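Local coordinates for cysteine desulfurase (Fervidobacterium islandicum, PDB 6A6E), which catalyses pyridoxal-phosphate-dependent removal of sulfur from cysteine, giving alanine and a persulfide, probably to supply sulfur for iron-sulfur cluster assembly, at residues T103-N108 with P258-G263; N112-S117 with T206-G211. One frame throughout, in Å; residues are numbered along the deposited sequence.

In the fold
Both contacts rest on helix 103-116, yet they use different parts of it. Both are buried, each with one partly exposed residue, L260 in contact 1 and T206 in contact 2. Contact 1 sets the first turns of the helix, where the cofactor phosphate is held, against a loop at the subunit interface. In contact 2 the C-terminal turns meet strand 206-210 of the mixed seven-stranded sheet in a thin apolar contact. Neither pairing has a hydrogen bond across it, although contact 1 adds a carbonyl over an aromatic face to its methyl contact. Between them they approach the cofactor from two ends, phosphate and pyridine nitrogen. K116 of 112-117 joins them by a probable hydrogen bond from NZ to Y261 OH.

Contact 1: residues T103-N108 with P258-G263. With PLP (pyridoxal-5'-phosphate), chain E.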
loop_
_atom_site.group_PDB
_atom_site.type_symbol
_atom_site.label_atom_id
_atom_site.label_comp_id
_atom_site.label_asym_id
_atom_site.label_seq_id
_atom_site.Cartn_x
_atom_site.Cartn_y
_atom_site.Cartn_z
ATOM N N THR A 103 8.300 -4.381 -1.182
ATOM C CA THR A 103 9.110 -5.547 -0.886
ATOM C C THR A 103 8.757 -6.163 0.472
ATOM O O THR A 103 8.540 -7.352 0.561
ATOM C CB THR A 103 10.559 -5.210 -0.884
ATOM O OG1 THR A 103 10.927 -4.703 -2.166
ATOM C CG2 THR A 103 11.412 -6.465 -0.513
ATOM N N THR A 104 8.751 -5.341 1.523
ATOM C CA THR A 104 8.476 -5.801 2.847
ATOM C C THR A 104 7.177 -6.595 2.918
ATOM O O THR A 104 7.159 -7.722 3.454
ATOM C CB THR A 104 8.482 -4.642 3.847
ATOM O OG1 THR A 104 9.739 -3.968 3.796
ATOM C CG2 THR A 104 8.231 -5.123 5.292
ATOM N N MET A 105 6.091 -6.053 2.394
ATOM C CA MET A 105 4.822 -6.810 2.382
ATOM C C MET A 105 4.972 -8.145 1.649
ATOM O O MET A 105 4.498 -9.177 2.105
ATOM C CB MET A 105 3.661 -6.003 1.752
ATOM C CG MET A 105 2.463 -6.896 1.337
ATOM S SD MET A 105 0.958 -6.003 0.885
ATOM C CE MET A 105 -0.011 -7.279 0.020
ATOM N N GLY A 106 5.579 -8.122 0.474
ATOM C CA GLY A 106 5.890 -9.353 -0.265
ATOM C C GLY A 106 6.553 -10.462 0.516
ATOM O O GLY A 106 6.107 -11.595 0.460
ATOM N N ILE A 107 7.583 -10.149 1.281
ATOM C CA ILE A 107 8.247 -11.139 2.100
ATOM C C ILE A 107 7.298 -11.644 3.174
ATOM O O ILE A 107 7.231 -12.854 3.473
ATOM C CB ILE A 107 9.587 -10.659 2.737
ATOM C CG1 ILE A 107 10.643 -10.270 1.688
ATOM C CG2 ILE A 107 10.207 -11.735 3.634
ATOM C CD1 ILE A 107 11.176 -11.454 0.930
ATOM N N ASN A 108 6.597 -10.727 3.820
ATOM C CA ASN A 108 5.648 -11.163 4.853
ATOM C C ASN A 108 4.570 -12.089 4.260
ATOM O O ASN A 108 4.172 -13.067 4.905
ATOM C CB ASN A 108 4.999 -9.965 5.559
ATOM C CG ASN A 108 5.896 -9.357 6.615
ATOM O OD1 ASN A 108 5.847 -9.770 7.793
ATOM N ND2 ASN A 108 6.753 -8.395 6.216
ATOM N N PRO A 258 -4.068 -17.673 0.193
ATOM C CA PRO A 258 -3.886 -16.187 0.105
ATOM C C PRO A 258 -3.342 -15.686 1.409
ATOM O O PRO A 258 -3.670 -16.240 2.482
ATOM C CB PRO A 258 -5.286 -15.677 -0.133
ATOM C CG PRO A 258 -5.983 -16.823 -0.894
ATOM C CD PRO A 258 -5.395 -18.090 -0.298
ATOM N N PHE A 259 -2.539 -14.632 1.349
ATOM C CA PHE A 259 -2.086 -13.958 2.563
ATOM C C PHE A 259 -3.250 -13.129 3.232
ATOM O O PHE A 259 -3.637 -13.365 4.359
ATOM C CB PHE A 259 -0.861 -13.046 2.203
ATOM C CG PHE A 259 -0.291 -12.330 3.334
ATOM C CD1 PHE A 259 -0.340 -12.868 4.600
ATOM C CD2 PHE A 259 0.216 -11.046 3.165
ATOM C CE1 PHE A 259 0.180 -12.201 5.686
ATOM C CE2 PHE A 259 0.774 -10.380 4.250
ATOM C CZ PHE A 259 0.758 -10.961 5.484
ATOM N N LEU A 260 -3.746 -12.147 2.512
ATOM C CA LEU A 260 -4.830 -11.303 2.889
ATOM C C LEU A 260 -6.143 -11.721 2.216
ATOM O O LEU A 260 -6.150 -12.221 1.059
ATOM C CB LEU A 260 -4.544 -9.864 2.470
ATOM C CG LEU A 260 -3.210 -9.236 2.890
ATOM C CD1 LEU A 260 -3.079 -7.767 2.457
ATOM C CD2 LEU A 260 -3.040 -9.413 4.362
ATOM N N TYR A 261 -7.254 -11.408 2.913
ATOM C CA TYR A 261 -8.592 -11.703 2.443
ATOM C C TYR A 261 -9.483 -10.509 2.402
ATOM O O TYR A 261 -9.297 -9.588 3.165
ATOM C CB TYR A 261 -9.214 -12.686 3.426
ATOM C CG TYR A 261 -8.372 -13.898 3.732
ATOM C CD1 TYR A 261 -8.364 -14.986 2.888
ATOM C CD2 TYR A 261 -7.627 -13.965 4.923
ATOM C CE1 TYR A 261 -7.594 -16.119 3.195
ATOM C CE2 TYR A 261 -6.861 -15.081 5.232
ATOM C CZ TYR A 261 -6.875 -16.157 4.405
ATOM O OH TYR A 261 -6.075 -17.255 4.760
ATOM N N GLY A 262 -10.458 -10.541 1.502
ATOM C CA GLY A 262 -11.401 -9.464 1.333
ATOM C C GLY A 262 -12.021 -9.539 -0.045
ATOM O O GLY A 262 -12.143 -10.611 -0.655
ATOM N N GLY A 263 -12.381 -8.386 -0.565
ATOM C CA GLY A 263 -13.002 -8.306 -1.829
ATOM C C GLY A 263 -12.060 -8.553 -2.952
ATOM O O GLY A 263 -10.817 -8.572 -2.741
HETATM N N1 PLP E . 15.620 -5.363 0.866
HETATM C C2 PLP E . 16.571 -4.644 0.329
HETATM C C2A PLP E . 17.865 -5.273 -0.062
HETATM C C3 PLP E . 16.322 -3.210 0.175
HETATM O O3 PLP E . 17.287 -2.467 -0.336
HETATM C C4 PLP E . 15.028 -2.638 0.542
HETATM C C4A PLP E . 14.673 -1.248 0.332
HETATM C C5 PLP E . 14.050 -3.534 1.168
HETATM C C6 PLP E . 14.432 -4.837 1.281
HETATM C C5A PLP E . 12.695 -3.041 1.685
HETATM O O4P PLP E . 11.870 -2.256 0.836
HETATM P P PLP E . 10.545 -1.432 1.278
HETATM O O1P PLP E . 9.514 -2.392 1.721
HETATM O O2P PLP E . 11.100 -0.488 2.306
HETATM O O3P PLP E . 10.193 -0.799 -0.034
#
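M105 and N108 pack against F259 and L260 in a buried, mainly apolar contact between the start of helix 103-116 and a loop at the subunit interface. The extended M105 chain, with CG anti to the backbone N (chi1 163°), carries its methyl outward, where CE meets L260 CD1 tip to tip at 3.9 Å. The F259 ring has a neighbour on each face, both offset toward the rim: N108 O 4.0 Å above one and, from the next residue, L260 CD2 3.8 Å above the other. F259 also meets F259 of the second subunit, the planes about 30° apart. With an alanine here, N108 O and L260 CD2 would probably lose the surface between them, and the ring pair across the dimer would go from both subunits. The N108 amide turns back along its helix, ND2 donating to T104 O (2.9 Å) from above the carbonyl plane and, as its stronger bond, to Y261 O of the second subunit. At the helix start, T104 N (3.1 Å) and T104 OG1 (2.6 Å) both donate to PLP O1P. A helix N-terminus gripping the cofactor phosphate is typical of fold-type I pyridoxal-phosphate enzymes, here built into the dimer interface.

Contact 2: residues N112-S117 with T206-G211; sequences NSLAKS and TLIVDG. With PLP (pyridoxal-5'-phosphate), chain E.
With CG anti to its carbonyl carbon (chi1 -65°), L114 leans from the last turns of helix 103-116 toward strand 206-210, while I208 holds CG1 in the same relation to its own carbonyl (chi1 -55°) and extends CD1 toward the helix. The two side chains meet through single methyls, L114 CD1 and I208 CD1, 4.3 Å apart. The other branch of the leucine points at the start of the strand, where L114 CD2 comes within 4.5 Å of T206 CG2. I208 also touches I107 and L110, which continues this apolar seam along the helix.

Polar groups at the helix end are satisfied away from the strand. S113 O accepts from S117 N (3.0 Å) and from S117 OG (2.7 Å), which arrive from opposite faces of the carbonyl plane. S117 OG in turn bonds E257 N, and S113 OG bonds E257 O, tying the helix to the chain just ahead of the loop in contact 1.

The strand runs parallel to both of its neighbours, 229-233 and 179-183, and ends at the cofactor. There D210 OD2 stands 2.6 Å from PLP N1, and OD1 is held by A212 N, which should limit rotation of the carboxylate. An aspartate facing the pyridine nitrogen is characteristic of fold-type I enzymes. The chemistry thus divides along the strand: loose methyl contacts, undirected and favoured by exclusion of water, line its side toward the helix, whereas the short polar approach of the aspartate to PLP N1 lies at its end and, as in related enzymes, would probably favour a protonated pyridine nitrogen.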
loop_
_atom_site.group_PDB
_atom_site.type_symbol
_atom_site.label_atom_id
_atom_site.label_comp_id
_atom_site.label_asym_id
_atom_site.label_seq_id
_atom_site.Cartn_x
_atom_site.Cartn_y
_atom_site.Cartn_z
ATOM N N ASN A 112 4.001 -16.097 5.705
ATOM C CA ASN A 112 2.707 -16.459 6.181
ATOM C C ASN A 112 2.000 -17.421 5.223
ATOM O O ASN A 112 1.333 -18.398 5.710
ATOM C CB ASN A 112 1.785 -15.253 6.469
ATOM C CG ASN A 112 2.220 -14.460 7.633
ATOM O OD1 ASN A 112 1.883 -14.796 8.778
ATOM N ND2 ASN A 112 2.982 -13.346 7.370
ATOM N N SER A 113 2.020 -17.145 3.919
ATOM C CA SER A 113 1.339 -18.037 3.000
ATOM C C SER A 113 2.055 -19.418 2.955
ATOM O O SER A 113 1.385 -20.438 2.917
ATOM C CB SER A 113 1.198 -17.500 1.576
ATOM O OG SER A 113 0.348 -16.310 1.606
ATOM N N LEU A 114 3.379 -19.461 2.933
ATOM C CA LEU A 114 4.044 -20.798 2.940
ATOM C C LEU A 114 3.646 -21.638 4.177
ATOM O O LEU A 114 3.416 -22.846 4.049
ATOM C CB LEU A 114 5.527 -20.699 2.743
ATOM C CG LEU A 114 5.912 -20.153 1.357
ATOM C CD1 LEU A 114 7.314 -19.625 1.412
ATOM C CD2 LEU A 114 5.754 -21.067 0.163
ATOM N N ALA A 115 3.528 -21.021 5.337
ATOM C CA ALA A 115 3.169 -21.746 6.552
ATOM C C ALA A 115 1.693 -22.195 6.553
ATOM O O ALA A 115 1.356 -23.315 6.941
ATOM C CB ALA A 115 3.437 -20.891 7.773
ATOM N N LYS A 116 0.806 -21.341 6.063
ATOM C CA LYS A 116 -0.603 -21.681 6.037
ATOM C C LYS A 116 -0.933 -22.692 4.996
ATOM O O LYS A 116 -1.948 -23.328 5.089
ATOM C CB LYS A 116 -1.494 -20.427 5.783
ATOM C CG LYS A 116 -1.572 -19.415 6.941
ATOM C CD LYS A 116 -2.761 -18.414 6.748
ATOM C CE LYS A 116 -2.547 -17.350 5.626
ATOM N NZ LYS A 116 -3.525 -16.148 5.509
ATOM N N SER A 117 -0.142 -22.751 3.942
ATOM C CA SER A 117 -0.364 -23.689 2.900
ATOM C C SER A 117 0.192 -25.093 3.265
ATOM O O SER A 117 0.119 -25.990 2.446
ATOM C CB SER A 117 0.330 -23.243 1.620
ATOM O OG SER A 117 -0.025 -21.913 1.216
ATOM N N THR A 206 12.262 -24.049 -2.128
ATOM C CA THR A 206 11.504 -22.873 -2.628
ATOM C C THR A 206 12.464 -21.733 -2.507
ATOM O O THR A 206 12.876 -21.354 -1.387
ATOM C CB THR A 206 10.248 -22.594 -1.791
ATOM O OG1 THR A 206 9.340 -23.660 -1.986
ATOM C CG2 THR A 206 9.514 -21.316 -2.237
ATOM N N LEU A 207 12.844 -21.195 -3.647
ATOM C CA LEU A 207 13.774 -20.073 -3.713
ATOM C C LEU A 207 13.093 -18.673 -3.926
ATOM O O LEU A 207 12.485 -18.375 -4.985
ATOM C CB LEU A 207 14.837 -20.331 -4.780
ATOM C CG LEU A 207 15.869 -19.226 -5.039
ATOM C CD1 LEU A 207 16.733 -18.855 -3.845
ATOM C CD2 LEU A 207 16.743 -19.671 -6.193
ATOM N N ILE A 208 13.310 -17.805 -2.930
ATOM C CA ILE A 208 12.865 -16.429 -2.935
ATOM C C ILE A 208 14.062 -15.489 -3.064
ATOM O O ILE A 208 15.088 -15.612 -2.337
ATOM C CB ILE A 208 12.130 -16.106 -1.602
ATOM C CG1 ILE A 208 11.007 -17.088 -1.390
ATOM C CG2 ILE A 208 11.649 -14.629 -1.599
ATOM C CD1 ILE A 208 10.535 -17.166 0.040
ATOM N N VAL A 209 13.925 -14.501 -3.949
ATOM C CA VAL A 209 14.909 -13.466 -4.053
ATOM C C VAL A 209 14.301 -12.122 -3.694
ATOM O O VAL A 209 13.262 -11.751 -4.224
ATOM C CB VAL A 209 15.515 -13.443 -5.480
ATOM C CG1 VAL A 209 16.349 -12.225 -5.703
ATOM C CG2 VAL A 209 16.387 -14.688 -5.698
ATOM N N ASP A 210 14.974 -11.439 -2.752
ATOM C CA ASP A 210 14.756 -10.066 -2.453
ATOM C C ASP A 210 15.502 -9.221 -3.444
ATOM O O ASP A 210 16.702 -8.995 -3.321
ATOM C CB ASP A 210 15.133 -9.769 -0.971
ATOM C CG ASP A 210 15.060 -8.265 -0.591
ATOM O OD1 ASP A 210 14.692 -7.471 -1.448
ATOM O OD2 ASP A 210 15.429 -7.892 0.566
ATOM N N GLY A 211 14.723 -8.665 -4.363
ATOM C CA GLY A 211 15.194 -7.940 -5.502
ATOM C C GLY A 211 15.219 -6.438 -5.348
ATOM O O GLY A 211 15.461 -5.727 -6.359
HETATM N N1 PLP E . 15.620 -5.363 0.866
HETATM C C2 PLP E . 16.571 -4.644 0.329
HETATM C C2A PLP E . 17.865 -5.273 -0.062
HETATM C C3 PLP E . 16.322 -3.210 0.175
HETATM O O3 PLP E . 17.287 -2.467 -0.336
HETATM C C4 PLP E . 15.028 -2.638 0.542
HETATM C C4A PLP E . 14.673 -1.248 0.332
HETATM C C5 PLP E . 14.050 -3.534 1.168
HETATM C C6 PLP E . 14.432 -4.837 1.281
HETATM C C5A PLP E . 12.695 -3.041 1.685
HETATM O O4P PLP E . 11.870 -2.256 0.836
HETATM P P PLP E . 10.545 -1.432 1.278
HETATM O O1P PLP E . 9.514 -2.392 1.721
HETATM O O2P PLP E . 11.100 -0.488 2.306
HETATM O O3P PLP E . 10.193 -0.799 -0.034
#